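Local coordinates for putative peptide ABC-transport system periplasmic peptide-binding protein (Campylobacter jejuni, PDB 4OEV) that binds nickel(II), here together with oxalate, as the extracytoplasmic solute-binding component of an ABC-type importer, at residues R242-N247 with P453-A458; W336-D341 with F372-V377; P342-L347 with D378-G383; T394-E399 with E409-G414. All coordinates share one frame; numbering follows the deposited sequence.

Interaction 1. Residues R242-N247 with P453-A458; sequences RALMFN and PFIFLA
Strands 242-246 and 454-458 pair antiparallel, so that alternate backbone groups satisfy one another. Leu-244 N gives to Ile-455 O at 2.7 Å and Ile-455 N returns to Leu-244 O at 2.8 Å, a hydrogen-bonded pair. At the Arg-242 end the register shifts by one in a classic beta bulge. There Arg-242 O accepts twice, from Leu-457 N at 2.9 Å and from Ala-458 N at 3.3 Å, while Arg-242 N gives to Ala-458 O. Pro-453 O takes Phe-246 N at 3.2 Å, and a water donates to both Pro-453 O and Phe-246 O. Phe-454 O takes Asn-263 ND2, and Phe-456 O takes Lys-268 NZ. Ala-243 CB packs on Phe-454 CD2 (3.6 Å) on one face of the sheet, and Leu-244 flanks Ile-455 on the other. The Arg-242 guanidinium turns away to a salt bridge with Asp-240. Ala-243 O and Met-245 N bond to strand 379-384, helix 342-357 covers Leu-244 and Ile-455, and helix 256-265 meets Phe-246.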
loop_
_atom_site.group_PDB
_atom_site.type_symbol
_atom_site.label_atom_id
_atom_site.label_comp_id
_atom_site.label_asym_id
_atom_site.label_seq_id
_atom_site.Cartn_x
_atom_site.Cartn_y
_atom_site.Cartn_z
ATOM N N ARG A 242 6.232 -8.001 4.359
ATOM C CA ARG A 242 7.192 -8.348 3.327
ATOM C C ARG A 242 7.043 -9.834 3.030
ATOM O O ARG A 242 6.713 -10.592 3.912
ATOM C CB ARG A 242 8.672 -8.080 3.731
ATOM C CG ARG A 242 8.959 -6.585 3.919
ATOM C CD ARG A 242 9.082 -5.851 2.605
ATOM N NE ARG A 242 8.993 -4.418 2.816
ATOM C CZ ARG A 242 7.856 -3.737 2.911
ATOM N NH1 ARG A 242 6.671 -4.342 2.828
ATOM N NH2 ARG A 242 7.899 -2.435 3.112
ATOM N N ALA A 243 7.280 -10.205 1.783
ATOM C CA ALA A 243 7.115 -11.593 1.313
ATOM C C ALA A 243 7.969 -11.826 0.099
ATOM O O ALA A 243 8.344 -10.853 -0.568
ATOM C CB ALA A 243 5.574 -11.875 0.983
ATOM N N LEU A 244 8.281 -13.111 -0.199
ATOM C CA LEU A 244 8.815 -13.481 -1.499
ATOM C C LEU A 244 7.631 -13.708 -2.443
ATOM O O LEU A 244 6.810 -14.587 -2.182
ATOM C CB LEU A 244 9.665 -14.774 -1.453
ATOM C CG LEU A 244 10.290 -15.112 -2.792
ATOM C CD1 LEU A 244 11.281 -14.012 -3.067
ATOM C CD2 LEU A 244 11.012 -16.561 -2.709
ATOM N N MET A 245 7.567 -12.930 -3.526
ATOM C CA MET A 245 6.535 -13.103 -4.586
ATOM C C MET A 245 7.047 -14.182 -5.537
ATOM O O MET A 245 8.075 -13.968 -6.151
ATOM C CB MET A 245 6.337 -11.797 -5.363
ATOM C CG MET A 245 5.182 -11.720 -6.496
ATOM S SD MET A 245 5.694 -10.690 -7.918
ATOM C CE MET A 245 6.848 -11.813 -8.719
ATOM N N PHE A 246 6.326 -15.292 -5.706
ATOM C CA PHE A 246 6.622 -16.267 -6.770
ATOM C C PHE A 246 6.079 -15.794 -8.092
ATOM O O PHE A 246 4.895 -15.347 -8.174
ATOM C CB PHE A 246 5.989 -17.634 -6.470
ATOM C CG PHE A 246 6.465 -18.284 -5.217
ATOM C CD1 PHE A 246 7.811 -18.545 -5.011
ATOM C CD2 PHE A 246 5.548 -18.734 -4.285
ATOM C CE1 PHE A 246 8.232 -19.177 -3.881
ATOM C CE2 PHE A 246 5.961 -19.388 -3.149
ATOM C CZ PHE A 246 7.317 -19.623 -2.947
ATOM N N ASN A 247 6.882 -15.875 -9.143
ATOM C CA ASN A 247 6.348 -15.640 -10.463
ATOM C C ASN A 247 5.830 -16.987 -10.969
ATOM O O ASN A 247 6.586 -17.943 -11.159
ATOM C CB ASN A 247 7.377 -15.043 -11.454
ATOM C CG ASN A 247 6.710 -14.646 -12.773
ATOM O OD1 ASN A 247 5.778 -15.350 -13.203
ATOM N ND2 ASN A 247 7.173 -13.544 -13.431
ATOM N N PRO A 453 0.755 -18.072 -3.122
ATOM C CA PRO A 453 1.345 -17.219 -4.156
ATOM C C PRO A 453 2.729 -16.707 -3.719
ATOM O O PRO A 453 3.507 -16.208 -4.557
ATOM C CB PRO A 453 0.360 -16.060 -4.230
ATOM C CG PRO A 453 -0.174 -15.968 -2.844
ATOM C CD PRO A 453 -0.349 -17.390 -2.410
ATOM N N PHE A 454 2.955 -16.725 -2.404
ATOM C CA PHE A 454 4.126 -16.066 -1.788
ATOM C C PHE A 454 4.880 -16.998 -0.840
ATOM O O PHE A 454 4.384 -18.070 -0.443
ATOM C CB PHE A 454 3.764 -14.821 -0.937
ATOM C CG PHE A 454 3.098 -13.637 -1.669
ATOM C CD1 PHE A 454 3.033 -13.499 -3.075
ATOM C CD2 PHE A 454 2.607 -12.578 -0.890
ATOM C CE1 PHE A 454 2.376 -12.392 -3.663
ATOM C CE2 PHE A 454 1.959 -11.464 -1.472
ATOM C CZ PHE A 454 1.866 -11.363 -2.854
ATOM N N ILE A 455 6.046 -16.534 -0.388
ATOM C CA ILE A 455 6.493 -16.889 0.968
ATOM C C ILE A 455 6.255 -15.651 1.848
ATOM O O ILE A 455 6.921 -14.614 1.622
ATOM C CB ILE A 455 7.960 -17.239 1.091
ATOM C CG1 ILE A 455 8.309 -18.424 0.176
ATOM C CG2 ILE A 455 8.246 -17.566 2.523
ATOM C CD1 ILE A 455 9.792 -18.781 0.216
ATOM N N PHE A 456 5.275 -15.698 2.756
ATOM C CA PHE A 456 5.062 -14.529 3.640
ATOM C C PHE A 456 6.185 -14.513 4.672
ATOM O O PHE A 456 6.537 -15.556 5.198
ATOM C CB PHE A 456 3.724 -14.567 4.334
ATOM C CG PHE A 456 2.588 -14.151 3.462
ATOM C CD1 PHE A 456 2.088 -12.848 3.546
ATOM C CD2 PHE A 456 2.017 -15.027 2.581
ATOM C CE1 PHE A 456 1.020 -12.429 2.769
ATOM C CE2 PHE A 456 0.912 -14.590 1.755
ATOM C CZ PHE A 456 0.437 -13.298 1.884
ATOM N N LEU A 457 6.721 -13.342 4.978
ATOM C CA LEU A 457 7.889 -13.301 5.872
ATOM C C LEU A 457 7.567 -12.542 7.152
ATOM O O LEU A 457 7.572 -13.137 8.228
ATOM C CB LEU A 457 9.069 -12.677 5.138
ATOM C CG LEU A 457 9.512 -13.525 3.938
ATOM C CD1 LEU A 457 10.442 -12.702 3.015
ATOM C CD2 LEU A 457 10.259 -14.766 4.458
ATOM N N ALA A 458 7.254 -11.241 7.068
ATOM C CA ALA A 458 7.060 -10.500 8.299
ATOM C C ALA A 458 6.192 -9.233 8.118
ATOM O O ALA A 458 6.226 -8.601 7.065
ATOM C CB ALA A 458 8.397 -10.102 8.891
HETATM O O HOH W 1 2.648 -14.457 -7.018
#

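Interaction 2. Residues W336-D341 with F372-V377; sequences WAMSND and FDYSKV
Phe-372 adopts the crowded first torsion, with CG between its backbone N and carbonyl carbon (chi1 61°), whereas Trp-336 holds CG anti to its carbonyl carbon, and the two side chains meet flank to flank, pointing opposite ways. This joins the end of strand 329-338, just before a type I beta turn from Met-338 to Asp-341, to the loop between strands 361-367 and 379-384 of the solute-binding protein. Trp-336 CE3 sits over the centre of the Phe-372 ring, 3.4 Å from Phe-372 CE2, but the planes are inclined at 48°, so the pair is oblique. Tyr-374 CE2 touches the opposite face of Phe-372 near its rim. Within the loop, an Asx turn fixes the chain: Asp-373 OD1 accepts from both Ser-375 N and Ser-375 OG. Met-338, its thioether chain fully stretched, stands roughly perpendicular to Tyr-374 and also lines the oxalate pocket; its CE lies 3.8 Å from Tyr-374 OH, a hydroxyl hydrogen-bonded to Gly-370 N. On the indole, Val-377 CG1 makes a CH-pi contact, 3.5 Å from the centroid of the Trp-336 five-membered ring and only 9° off its normal.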
loop_
_atom_site.group_PDB
_atom_site.type_symbol
_atom_site.label_atom_id
_atom_site.label_comp_id
_atom_site.label_asym_id
_atom_site.label_seq_id
_atom_site.Cartn_x
_atom_site.Cartn_y
_atom_site.Cartn_z
ATOM N N TRP A 336 14.869 -11.168 -6.857
ATOM C CA TRP A 336 15.159 -9.762 -7.088
ATOM C C TRP A 336 14.749 -8.887 -5.894
ATOM O O TRP A 336 13.688 -9.103 -5.293
ATOM C CB TRP A 336 14.442 -9.282 -8.358
ATOM C CG TRP A 336 15.106 -9.763 -9.646
ATOM C CD1 TRP A 336 15.262 -11.069 -10.071
ATOM C CD2 TRP A 336 15.683 -8.943 -10.664
ATOM N NE1 TRP A 336 15.915 -11.099 -11.288
ATOM C CE2 TRP A 336 16.181 -9.809 -11.672
ATOM C CE3 TRP A 336 15.845 -7.557 -10.815
ATOM C CZ2 TRP A 336 16.812 -9.332 -12.818
ATOM C CZ3 TRP A 336 16.490 -7.082 -11.961
ATOM C CH2 TRP A 336 16.954 -7.973 -12.944
ATOM N N ALA A 337 15.586 -7.908 -5.540
ATOM C CA ALA A 337 15.270 -7.011 -4.423
ATOM C C ALA A 337 15.543 -5.589 -4.836
ATOM O O ALA A 337 16.474 -5.330 -5.610
ATOM C CB ALA A 337 16.113 -7.358 -3.133
ATOM N N MET A 338 14.726 -4.666 -4.315
ATOM C CA MET A 338 15.015 -3.245 -4.438
ATOM C C MET A 338 16.337 -2.911 -3.742
ATOM O O MET A 338 16.404 -3.026 -2.521
ATOM C CB MET A 338 13.891 -2.425 -3.802
ATOM C CG MET A 338 12.495 -2.648 -4.411
ATOM S SD MET A 338 11.367 -1.683 -3.435
ATOM C CE MET A 338 9.779 -1.923 -4.269
ATOM N N SER A 339 17.362 -2.494 -4.492
ATOM C CA SER A 339 18.703 -2.293 -3.926
ATOM C C SER A 339 18.784 -1.091 -2.994
ATOM O O SER A 339 19.711 -1.009 -2.191
ATOM C CB SER A 339 19.753 -2.179 -5.038
ATOM O OG SER A 339 19.476 -1.092 -5.896
ATOM N N ASN A 340 17.827 -0.164 -3.116
ATOM C CA ASN A 340 17.759 1.014 -2.242
ATOM C C ASN A 340 17.073 0.693 -0.914
ATOM O O ASN A 340 16.954 1.561 -0.029
ATOM C CB ASN A 340 17.002 2.140 -2.939
ATOM C CG ASN A 340 15.626 1.673 -3.435
ATOM O OD1 ASN A 340 15.534 0.800 -4.280
ATOM N ND2 ASN A 340 14.573 2.237 -2.893
ATOM N N ASP A 341 16.572 -0.534 -0.779
ATOM C CA ASP A 341 15.927 -0.951 0.485
ATOM C C ASP A 341 16.761 -2.035 1.199
ATOM O O ASP A 341 16.738 -3.216 0.786
ATOM C CB ASP A 341 14.524 -1.455 0.216
ATOM C CG ASP A 341 13.719 -1.703 1.500
ATOM O OD1 ASP A 341 14.339 -1.961 2.561
ATOM O OD2 ASP A 341 12.457 -1.625 1.423
ATOM N N PHE A 372 13.329 -1.786 -13.043
ATOM C CA PHE A 372 13.022 -3.051 -13.721
ATOM C C PHE A 372 11.568 -3.398 -13.460
ATOM O O PHE A 372 10.936 -2.875 -12.535
ATOM C CB PHE A 372 13.964 -4.212 -13.265
ATOM C CG PHE A 372 13.877 -4.539 -11.792
ATOM C CD1 PHE A 372 14.585 -3.794 -10.852
ATOM C CD2 PHE A 372 13.083 -5.584 -11.339
ATOM C CE1 PHE A 372 14.502 -4.085 -9.483
ATOM C CE2 PHE A 372 12.987 -5.880 -9.963
ATOM C CZ PHE A 372 13.700 -5.124 -9.036
ATOM N N ASP A 373 11.040 -4.288 -14.289
ATOM C CA ASP A 373 9.630 -4.680 -14.229
ATOM C C ASP A 373 9.464 -5.823 -13.237
ATOM O O ASP A 373 9.941 -6.944 -13.476
ATOM C CB ASP A 373 9.152 -5.080 -15.637
ATOM C CG ASP A 373 7.671 -5.365 -15.707
ATOM O OD1 ASP A 373 7.071 -5.711 -14.701
ATOM O OD2 ASP A 373 7.107 -5.309 -16.793
ATOM N N TYR A 374 8.784 -5.540 -12.133
ATOM C CA TYR A 374 8.660 -6.492 -11.049
ATOM C C TYR A 374 7.865 -7.749 -11.426
ATOM O O TYR A 374 7.940 -8.743 -10.720
ATOM C CB TYR A 374 8.005 -5.851 -9.829
ATOM C CG TYR A 374 8.664 -4.574 -9.312
ATOM C CD1 TYR A 374 7.920 -3.641 -8.575
ATOM C CD2 TYR A 374 10.003 -4.291 -9.574
ATOM C CE1 TYR A 374 8.501 -2.456 -8.120
ATOM C CE2 TYR A 374 10.583 -3.132 -9.137
ATOM C CZ TYR A 374 9.834 -2.209 -8.388
ATOM O OH TYR A 374 10.436 -1.029 -7.934
ATOM N N SER A 375 7.066 -7.677 -12.488
ATOM C CA SER A 375 6.224 -8.789 -12.890
ATOM C C SER A 375 6.969 -9.672 -13.900
ATOM O O SER A 375 6.386 -10.634 -14.406
ATOM C CB SER A 375 4.887 -8.300 -13.522
ATOM O OG SER A 375 5.123 -7.772 -14.815
ATOM N N LYS A 376 8.209 -9.319 -14.249
ATOM C CA LYS A 376 8.951 -10.090 -15.251
ATOM C C LYS A 376 10.186 -10.815 -14.666
ATOM O O LYS A 376 11.052 -11.240 -15.429
ATOM C CB LYS A 376 9.423 -9.209 -16.404
ATOM C CG LYS A 376 8.327 -8.454 -17.136
ATOM C CD LYS A 376 7.612 -9.324 -18.135
ATOM C CE LYS A 376 6.629 -8.489 -18.992
ATOM N NZ LYS A 376 7.307 -7.649 -20.048
ATOM N N VAL A 377 10.242 -10.933 -13.331
ATOM C CA VAL A 377 11.362 -11.621 -12.651
ATOM C C VAL A 377 10.880 -12.899 -12.001
ATOM O O VAL A 377 9.699 -13.029 -11.697
ATOM C CB VAL A 377 12.009 -10.709 -11.576
ATOM C CG1 VAL A 377 12.587 -9.472 -12.244
ATOM C CG2 VAL A 377 10.993 -10.323 -10.534
#

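Interaction 3. Residues P342-L347 with D378-G383; sequences PLRVSL and DSFLIG. With OXL (oxalate ion), chain D.
Polar contacts converge on the guanidinium of Arg-344, carried on a stretched-out chain. Its NH2 donates to Leu-381 O at 2.9 Å, on a carbonyl lone pair and within 3° of the guanidinium plane. The same NH2 reaches oxalate O1 at 2.7 Å, while Arg-344 NH1 meets oxalate O3 at 2.8 Å, so two nitrogens grip one carboxylate. A weak bond from Gly-383 N also ends on oxalate O1. Helix 342-357 and strand 379-384 form one wall of the ligand pocket of this periplasmic binding protein fold, beside the nickel site. A salt bridge from Asp-341 OD2 to Arg-344 NE probably helps orient the guanidinium and may partly offset its charge. Apolar contacts join the helix to the strand: Leu-347 lies roughly perpendicular to Leu-381, CD1 to CD1 at 3.8 Å, and Leu-381 also packs against Arg-344 CB. The ion has van der Waals neighbours too: Ile-382 CG1 lies 3.5 Å from oxalate O1, and the Phe-380 ring edge meets that oxygen with CE2 at 3.6 Å.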
loop_
_atom_site.group_PDB
_atom_site.type_symbol
_atom_site.label_atom_id
_atom_site.label_comp_id
_atom_site.label_asym_id
_atom_site.label_seq_id
_atom_site.Cartn_x
_atom_site.Cartn_y
_atom_site.Cartn_z
ATOM N N PRO A 342 17.449 -1.643 2.294
ATOM C CA PRO A 342 18.411 -2.555 2.908
ATOM C C PRO A 342 17.710 -3.750 3.505
ATOM O O PRO A 342 18.329 -4.822 3.529
ATOM C CB PRO A 342 19.095 -1.719 3.991
ATOM C CG PRO A 342 18.047 -0.646 4.392
ATOM C CD PRO A 342 17.325 -0.366 3.046
ATOM N N LEU A 343 16.451 -3.586 3.915
ATOM C CA LEU A 343 15.696 -4.678 4.514
ATOM C C LEU A 343 15.439 -5.771 3.484
ATOM O O LEU A 343 15.642 -6.975 3.745
ATOM C CB LEU A 343 14.400 -4.161 5.107
ATOM C CG LEU A 343 13.520 -5.258 5.702
ATOM C CD1 LEU A 343 14.340 -6.063 6.700
ATOM C CD2 LEU A 343 12.360 -4.623 6.412
ATOM N N ARG A 344 15.062 -5.347 2.288
ATOM C CA ARG A 344 14.751 -6.306 1.227
ATOM C C ARG A 344 16.008 -6.979 0.707
ATOM O O ARG A 344 15.990 -8.190 0.430
ATOM C CB ARG A 344 13.989 -5.616 0.085
ATOM C CG ARG A 344 12.808 -4.810 0.571
ATOM C CD ARG A 344 11.840 -4.555 -0.567
ATOM N NE ARG A 344 10.835 -3.507 -0.327
ATOM C CZ ARG A 344 9.610 -3.498 -0.878
ATOM N NH1 ARG A 344 8.763 -2.486 -0.660
ATOM N NH2 ARG A 344 9.202 -4.523 -1.622
ATOM N N VAL A 345 17.104 -6.227 0.570
ATOM C CA VAL A 345 18.380 -6.824 0.195
ATOM C C VAL A 345 18.794 -7.893 1.206
ATOM O O VAL A 345 19.219 -9.004 0.808
ATOM C CB VAL A 345 19.522 -5.779 0.103
ATOM C CG1 VAL A 345 20.884 -6.486 -0.043
ATOM C CG2 VAL A 345 19.236 -4.779 -1.031
ATOM N N SER A 346 18.680 -7.571 2.499
ATOM C CA SER A 346 19.036 -8.530 3.548
ATOM C C SER A 346 18.159 -9.762 3.464
ATOM O O SER A 346 18.626 -10.884 3.563
ATOM C CB SER A 346 18.919 -7.905 4.935
ATOM O OG SER A 346 20.004 -7.012 5.162
ATOM N N LEU A 347 16.861 -9.545 3.295
ATOM C CA LEU A 347 15.948 -10.660 3.145
ATOM C C LEU A 347 16.216 -11.561 1.936
ATOM O O LEU A 347 16.096 -12.779 2.064
ATOM C CB LEU A 347 14.500 -10.126 3.067
ATOM C CG LEU A 347 13.953 -9.641 4.408
ATOM C CD1 LEU A 347 12.586 -8.947 4.128
ATOM C CD2 LEU A 347 13.844 -10.761 5.438
ATOM N N ASP A 378 11.785 -13.877 -11.785
ATOM C CA ASP A 378 11.358 -15.161 -11.253
ATOM C C ASP A 378 10.717 -15.045 -9.903
ATOM O O ASP A 378 9.778 -15.775 -9.572
ATOM C CB ASP A 378 12.551 -16.177 -11.097
ATOM C CG ASP A 378 13.314 -16.455 -12.409
ATOM O OD1 ASP A 378 12.691 -16.437 -13.512
ATOM O OD2 ASP A 378 14.556 -16.710 -12.334
ATOM N N SER A 379 11.294 -14.188 -9.063
ATOM C CA SER A 379 10.720 -13.920 -7.767
ATOM C C SER A 379 11.204 -12.543 -7.302
ATOM O O SER A 379 12.202 -11.996 -7.831
ATOM C CB SER A 379 11.077 -15.020 -6.765
ATOM O OG SER A 379 12.472 -15.065 -6.468
ATOM N N PHE A 380 10.491 -11.983 -6.349
ATOM C CA PHE A 380 10.648 -10.568 -6.007
ATOM C C PHE A 380 10.346 -10.369 -4.526
ATOM O O PHE A 380 9.356 -10.910 -4.034
ATOM C CB PHE A 380 9.681 -9.705 -6.892
ATOM C CG PHE A 380 9.773 -8.225 -6.638
ATOM C CD1 PHE A 380 10.851 -7.493 -7.118
ATOM C CD2 PHE A 380 8.761 -7.568 -5.935
ATOM C CE1 PHE A 380 10.922 -6.114 -6.890
ATOM C CE2 PHE A 380 8.826 -6.177 -5.708
ATOM C CZ PHE A 380 9.913 -5.464 -6.163
ATOM N N LEU A 381 11.205 -9.621 -3.813
ATOM C CA LEU A 381 11.007 -9.356 -2.396
ATOM C C LEU A 381 9.969 -8.221 -2.322
ATOM O O LEU A 381 10.351 -7.062 -2.374
ATOM C CB LEU A 381 12.325 -8.938 -1.712
ATOM C CG LEU A 381 12.438 -9.371 -0.238
ATOM C CD1 LEU A 381 11.282 -8.851 0.582
ATOM C CD2 LEU A 381 12.448 -10.879 -0.128
ATOM N N ILE A 382 8.704 -8.603 -2.218
ATOM C CA ILE A 382 7.515 -7.735 -2.421
ATOM C C ILE A 382 6.930 -7.275 -1.081
ATOM O O ILE A 382 7.317 -7.796 -0.033
ATOM C CB ILE A 382 6.438 -8.535 -3.216
ATOM C CG1 ILE A 382 5.382 -7.602 -3.889
ATOM C CG2 ILE A 382 5.671 -9.481 -2.215
ATOM C CD1 ILE A 382 4.578 -8.336 -4.958
ATOM N N GLY A 383 5.998 -6.288 -1.075
ATOM C CA GLY A 383 5.397 -5.905 0.180
ATOM C C GLY A 383 3.992 -5.328 -0.212
ATOM O O GLY A 383 3.861 -4.861 -1.341
HETATM C C1 OXL D . 6.320 -3.410 -3.232
HETATM C C2 OXL D . 5.136 -3.172 -4.162
HETATM O O1 OXL D . 6.963 -4.541 -3.147
HETATM O O2 OXL D . 5.121 -3.837 -5.214
HETATM O O3 OXL D . 6.683 -2.420 -2.565
HETATM O O4 OXL D . 4.283 -2.228 -3.965
#

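Interaction 4. Residues T394-E399 with E409-G414; sequences TFRVFE and EGWNFG
The guanidinium of Arg-396 lies flat on the indole of Trp-411, the planes 19° apart, and Trp-411 CH2 sits beneath its centre at 3.5 Å from Arg-396 CZ. The cation-pi contact is off-centre, and Arg-396 CD lies over the six-membered ring, 4.1 Å from its centroid. A bend at chi3 (-75°) lets the arginine run along the ring in this way. Val-397 CG2 approaches the indole in its plane, at 3.9 Å from Trp-411 CE3. A backbone bond also ties the two segments: Trp-411 N donates to Arg-396 O at 2.7 Å, from above the carbonyl plane. Asn-412, the centre of an inverse gamma turn, sends ND2 to Glu-399 O, just past the helix, at 3.1 Å, straight at the N-H but coming from well above the carbonyl plane; ND2 also binds Tyr-416 O. Farther out, Phe-392 O and Ser-99 O take the two terminal nitrogens of Arg-396 and fix the rotation of the guanidinium. The whole joins helix 395-398 to the loop leading to helix 419-429, and helix 419-429 packs on Phe-395 and Phe-398; helix 101-104 touches Arg-396, and Trp-384 of strand 379-384 meets Trp-411.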
loop_
_atom_site.group_PDB
_atom_site.type_symbol
_atom_site.label_atom_id
_atom_site.label_comp_id
_atom_site.label_asym_id
_atom_site.label_seq_id
_atom_site.Cartn_x
_atom_site.Cartn_y
_atom_site.Cartn_z
ATOM N N THR A 394 -6.148 -6.678 -1.335
ATOM C CA THR A 394 -6.242 -8.086 -1.660
ATOM C C THR A 394 -6.803 -8.271 -3.027
ATOM O O THR A 394 -6.276 -9.097 -3.795
ATOM C CB THR A 394 -7.102 -8.931 -0.635
ATOM O OG1 THR A 394 -8.403 -8.358 -0.519
ATOM C CG2 THR A 394 -6.462 -9.006 0.753
ATOM N N PHE A 395 -7.847 -7.505 -3.386
ATOM C CA PHE A 395 -8.422 -7.712 -4.697
ATOM C C PHE A 395 -7.426 -7.415 -5.858
ATOM O O PHE A 395 -7.203 -8.277 -6.760
ATOM C CB PHE A 395 -9.709 -6.882 -4.861
ATOM C CG PHE A 395 -10.575 -7.318 -6.052
ATOM C CD1 PHE A 395 -11.470 -8.354 -5.909
ATOM C CD2 PHE A 395 -10.447 -6.698 -7.304
ATOM C CE1 PHE A 395 -12.296 -8.766 -7.018
ATOM C CE2 PHE A 395 -11.235 -7.113 -8.425
ATOM C CZ PHE A 395 -12.148 -8.144 -8.274
ATOM N N ARG A 396 -6.782 -6.261 -5.849
ATOM C CA ARG A 396 -5.879 -5.955 -6.979
ATOM C C ARG A 396 -4.622 -6.825 -6.918
ATOM O O ARG A 396 -3.863 -6.859 -7.902
ATOM C CB ARG A 396 -5.430 -4.484 -6.970
ATOM C CG ARG A 396 -6.555 -3.559 -7.501
ATOM C CD ARG A 396 -6.287 -2.075 -7.185
ATOM N NE ARG A 396 -6.542 -1.821 -5.768
ATOM C CZ ARG A 396 -6.498 -0.612 -5.192
ATOM N NH1 ARG A 396 -6.779 -0.495 -3.906
ATOM N NH2 ARG A 396 -6.194 0.470 -5.893
ATOM N N VAL A 397 -4.398 -7.455 -5.769
ATOM C CA VAL A 397 -3.098 -8.201 -5.591
ATOM C C VAL A 397 -3.166 -9.693 -5.975
ATOM O O VAL A 397 -2.205 -10.225 -6.566
ATOM C CB VAL A 397 -2.607 -8.053 -4.138
ATOM C CG1 VAL A 397 -1.337 -8.979 -3.809
ATOM C CG2 VAL A 397 -2.250 -6.626 -3.853
ATOM N N PHE A 398 -4.279 -10.356 -5.642
ATOM C CA PHE A 398 -4.421 -11.829 -5.758
ATOM C C PHE A 398 -5.442 -12.258 -6.793
ATOM O O PHE A 398 -5.428 -13.395 -7.243
ATOM C CB PHE A 398 -4.844 -12.425 -4.405
ATOM C CG PHE A 398 -3.822 -12.142 -3.286
ATOM C CD1 PHE A 398 -2.597 -12.783 -3.294
ATOM C CD2 PHE A 398 -4.105 -11.232 -2.277
ATOM C CE1 PHE A 398 -1.644 -12.510 -2.290
ATOM C CE2 PHE A 398 -3.172 -10.950 -1.281
ATOM C CZ PHE A 398 -1.939 -11.604 -1.282
ATOM N N GLU A 399 -6.401 -11.388 -7.107
ATOM C CA GLU A 399 -7.449 -11.858 -7.980
ATOM C C GLU A 399 -7.008 -11.992 -9.427
ATOM O O GLU A 399 -6.193 -11.178 -9.961
ATOM C CB GLU A 399 -8.684 -10.920 -7.814
ATOM C CG GLU A 399 -10.044 -11.612 -7.847
ATOM C CD GLU A 399 -10.598 -11.514 -9.226
ATOM O OE1 GLU A 399 -11.671 -12.095 -9.487
ATOM O OE2 GLU A 399 -9.988 -10.774 -10.052
ATOM N N GLU A 409 -3.746 -1.886 -14.649
ATOM C CA GLU A 409 -3.898 -1.369 -13.294
ATOM C C GLU A 409 -4.056 -2.494 -12.282
ATOM O O GLU A 409 -4.475 -2.275 -11.140
ATOM C CB GLU A 409 -5.092 -0.360 -13.255
ATOM C CG GLU A 409 -4.777 0.921 -14.009
ATOM C CD GLU A 409 -4.999 0.835 -15.535
ATOM O OE1 GLU A 409 -6.111 0.450 -15.977
ATOM O OE2 GLU A 409 -4.077 1.195 -16.301
ATOM N N GLY A 410 -3.649 -3.725 -12.645
ATOM C CA GLY A 410 -3.727 -4.796 -11.664
ATOM C C GLY A 410 -2.393 -4.839 -10.885
ATOM O O GLY A 410 -1.368 -4.350 -11.361
ATOM N N TRP A 411 -2.426 -5.368 -9.672
ATOM C CA TRP A 411 -1.234 -5.423 -8.831
ATOM C C TRP A 411 -0.768 -6.875 -8.634
ATOM O O TRP A 411 0.117 -7.150 -7.826
ATOM C CB TRP A 411 -1.507 -4.807 -7.466
ATOM C CG TRP A 411 -1.776 -3.346 -7.456
ATOM C CD1 TRP A 411 -1.671 -2.465 -8.496
ATOM C CD2 TRP A 411 -2.193 -2.597 -6.319
ATOM N NE1 TRP A 411 -2.055 -1.189 -8.069
ATOM C CE2 TRP A 411 -2.372 -1.259 -6.734
ATOM C CE3 TRP A 411 -2.472 -2.938 -4.987
ATOM C CZ2 TRP A 411 -2.790 -0.250 -5.848
ATOM C CZ3 TRP A 411 -2.897 -1.927 -4.113
ATOM C CH2 TRP A 411 -3.042 -0.618 -4.550
ATOM N N ASN A 412 -1.373 -7.785 -9.392
ATOM C CA ASN A 412 -1.058 -9.193 -9.300
ATOM C C ASN A 412 0.178 -9.482 -10.154
ATOM O O ASN A 412 0.074 -10.011 -11.261
ATOM C CB ASN A 412 -2.293 -10.009 -9.757
ATOM C CG ASN A 412 -2.134 -11.503 -9.576
ATOM O OD1 ASN A 412 -1.001 -12.034 -9.398
ATOM N ND2 ASN A 412 -3.245 -12.217 -9.709
ATOM N N PHE A 413 1.354 -9.150 -9.631
ATOM C CA PHE A 413 2.534 -9.144 -10.409
ATOM C C PHE A 413 3.145 -10.535 -10.649
ATOM O O PHE A 413 3.964 -10.654 -11.563
ATOM C CB PHE A 413 3.585 -8.221 -9.772
ATOM C CG PHE A 413 3.165 -6.741 -9.739
ATOM C CD1 PHE A 413 2.258 -6.261 -10.643
ATOM C CD2 PHE A 413 3.775 -5.848 -8.888
ATOM C CE1 PHE A 413 1.871 -4.894 -10.628
ATOM C CE2 PHE A 413 3.403 -4.489 -8.899
ATOM C CZ PHE A 413 2.474 -4.035 -9.757
ATOM N N GLY A 414 2.759 -11.522 -9.822
ATOM C CA GLY A 414 3.233 -12.900 -9.946
ATOM C C GLY A 414 2.370 -13.735 -10.869
ATOM O O GLY A 414 2.700 -14.892 -11.139
#

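Overall arrangement
Interactions 1 and 3 share a sheet, since strand 241-246 lies between strands 379-384 and 454-467: Met-245 N bonds to Phe-380 O, and Ile-382 N to Ala-243 O. Interactions 1, 3 and 4 are buried, whereas interaction 2 is partly exposed. Interactions 2 and 3 interlock along the chain, with Trp-336 bonded through its backbone to Ser-379 and Leu-381, and both contribute to the oxalate pocket. Interaction 4 lies about 13 Å from interaction 1, centre to centre, and touches it through Phe-398 and Phe-454. Chemistry follows place: backbone pairing within the sheet, aromatic packing at the loop, charged ligand binding at the pocket, and a cation-pi stack beside the short helix.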